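PDB 5GZT: chitinase from Paenibacillus sp. FPU-7, which probably hydrolyses internal beta-1,4 linkages between N-acetylglucosamine units of chitin and chitodextrins, acting as a multi-modular enzyme expressed on the bacterial cell surface. Local coordinates for residues T578-D582 / T682-V686. Sequence-based numbering, arbitrary orientation.
Sequences TRYWD and TLKPV. With FMT (formic acid), chain H.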
loop_
_atom_site.group_PDB
_atom_site.type_symbol
_atom_site.label_atom_id
_atom_site.label_comp_id
_atom_site.label_asym_id
_atom_site.label_seq_id
_atom_site.Cartn_x
_atom_site.Cartn_y
_atom_site.Cartn_z
ATOM N N THR B 578 11.436 27.349 10.900
ATOM C CA THR B 578 12.357 26.461 11.596
ATOM C C THR B 578 11.692 25.078 11.620
ATOM O O THR B 578 10.490 24.949 11.930
ATOM C CB THR B 578 12.660 27.003 12.989
ATOM O OG1 THR B 578 13.306 28.245 12.836
ATOM C CG2 THR B 578 13.525 26.121 13.778
ATOM N N ARG B 579 12.473 24.048 11.351
ATOM C CA ARG B 579 12.065 22.645 11.473
ATOM C C ARG B 579 12.283 22.198 12.922
ATOM O O ARG B 579 13.347 22.402 13.471
ATOM C CB ARG B 579 12.858 21.711 10.515
ATOM C CG ARG B 579 12.325 20.277 10.722
ATOM C CD ARG B 579 12.805 19.323 9.646
ATOM N NE ARG B 579 14.236 19.267 9.547
ATOM C CZ ARG B 579 15.029 18.312 10.048
ATOM N NH1 ARG B 579 14.587 17.354 10.895
ATOM N NH2 ARG B 579 16.335 18.366 9.793
ATOM N N TYR B 580 11.236 21.642 13.551
ATOM C CA TYR B 580 11.298 21.102 14.914
ATOM C C TYR B 580 10.825 19.654 14.879
ATOM O O TYR B 580 10.215 19.233 13.935
ATOM C CB TYR B 580 10.336 21.905 15.800
ATOM C CG TYR B 580 10.816 23.289 16.173
ATOM C CD1 TYR B 580 11.989 23.469 16.847
ATOM C CD2 TYR B 580 10.090 24.426 15.845
ATOM C CE1 TYR B 580 12.412 24.750 17.238
ATOM C CE2 TYR B 580 10.505 25.684 16.278
ATOM C CZ TYR B 580 11.641 25.824 16.943
ATOM O OH TYR B 580 12.066 27.063 17.312
ATOM N N TRP B 581 11.122 18.871 15.919
ATOM C CA TRP B 581 10.696 17.516 16.007
ATOM C C TRP B 581 10.121 17.320 17.407
ATOM O O TRP B 581 10.681 17.770 18.396
ATOM C CB TRP B 581 11.937 16.664 15.895
ATOM C CG TRP B 581 11.734 15.164 16.066
ATOM C CD1 TRP B 581 12.185 14.387 17.110
ATOM C CD2 TRP B 581 11.082 14.275 15.161
ATOM N NE1 TRP B 581 11.825 13.118 16.892
ATOM C CE2 TRP B 581 11.173 12.993 15.720
ATOM C CE3 TRP B 581 10.361 14.451 13.967
ATOM C CZ2 TRP B 581 10.682 11.824 15.081
ATOM C CZ3 TRP B 581 9.887 13.268 13.289
ATOM C CH2 TRP B 581 10.000 11.991 13.911
ATOM N N ASP B 582 9.029 16.593 17.472
ATOM C CA ASP B 582 8.463 16.175 18.756
ATOM C C ASP B 582 8.882 14.735 18.955
ATOM O O ASP B 582 8.437 13.828 18.287
ATOM C CB ASP B 582 6.949 16.299 18.730
ATOM C CG ASP B 582 6.280 15.920 20.107
ATOM O OD1 ASP B 582 6.781 15.045 20.841
ATOM O OD2 ASP B 582 5.162 16.362 20.361
ATOM N N THR B 682 17.105 11.003 8.517
ATOM C CA THR B 682 16.683 12.368 8.687
ATOM C C THR B 682 17.481 12.999 9.770
ATOM O O THR B 682 17.342 12.606 10.917
ATOM C CB THR B 682 15.168 12.404 9.012
ATOM O OG1 THR B 682 14.443 11.505 8.098
ATOM C CG2 THR B 682 14.655 13.772 8.926
ATOM N N LEU B 683 18.263 14.053 9.463
ATOM C CA LEU B 683 19.015 14.741 10.473
ATOM C C LEU B 683 18.072 15.334 11.552
ATOM O O LEU B 683 16.974 15.803 11.268
ATOM C CB LEU B 683 19.858 15.900 9.922
ATOM C CG LEU B 683 20.866 15.609 8.792
ATOM C CD1 LEU B 683 21.448 16.903 8.298
ATOM C CD2 LEU B 683 21.921 14.674 9.366
ATOM N N LYS B 684 18.570 15.306 12.791
ATOM C CA LYS B 684 18.084 16.209 13.833
ATOM C C LYS B 684 18.069 17.632 13.256
ATOM O O LYS B 684 18.982 18.040 12.475
ATOM C CB LYS B 684 18.995 16.171 15.038
ATOM C CG LYS B 684 19.008 14.806 15.759
ATOM C CD LYS B 684 19.994 14.790 16.942
ATOM C CE LYS B 684 21.405 14.631 16.484
ATOM N NZ LYS B 684 22.487 14.895 17.490
ATOM N N PRO B 685 17.114 18.420 13.674
ATOM C CA PRO B 685 17.085 19.779 13.165
ATOM C C PRO B 685 18.397 20.534 13.387
ATOM O O PRO B 685 18.756 21.390 12.551
ATOM C CB PRO B 685 15.893 20.415 13.920
ATOM C CG PRO B 685 15.028 19.239 14.240
ATOM C CD PRO B 685 15.889 18.046 14.416
ATOM N N VAL B 686 19.072 20.234 14.514
ATOM C CA VAL B 686 20.375 20.738 14.870
ATOM C C VAL B 686 21.297 19.528 15.187
ATOM O O VAL B 686 21.103 18.864 16.232
ATOM C CB VAL B 686 20.364 21.745 16.046
ATOM C CG1 VAL B 686 21.770 22.158 16.442
ATOM C CG2 VAL B 686 19.598 23.030 15.656
HETATM C C FMT H . 12.027 16.361 12.174
HETATM O O1 FMT H . 12.058 17.632 12.317
HETATM O O2 FMT H . 11.827 15.519 11.083
#
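Polar contacts centre on Arg-579. Its side chain reaches from the strand 578-582 to the loop 682-686, and its guanidinium hydrogen-bonds one backbone carbonyl through both terminal nitrogens. NH1 and NH2 of Arg-579 donate to O of Leu-683 at 2.9 and 3.0 Å. This is a bifurcated acceptor, and the carbonyl lies at the edge of the guanidinium, near its plane. NH1 of Arg-579 also donates to O1 of a formic acid molecule at 2.9 Å. That molecule, probably from the crystallisation liquor, sits close to Trp-581, with its C 3.1 Å from CE3 of that residue.

Van der Waals contacts centre on Pro-685. Its CB lies 3.3 Å from O of Arg-579, and its CA lies over one face of the guanidinium. Its CG reaches CB of Trp-581 at 4.4 Å. NE1 of Trp-581 hydrogen-bonds OD1 of Asp-583.

Leu-744 touches both Arg-579 and Trp-581. OG1 of Thr-682 hydrogen-bonds Glu-745 and Thr-602.

The contact is an interdomain interface. It joins an edge strand of the antiparallel sheet inserted in the first family 18 TIM barrel to a loop of the immunoglobulin-like domain.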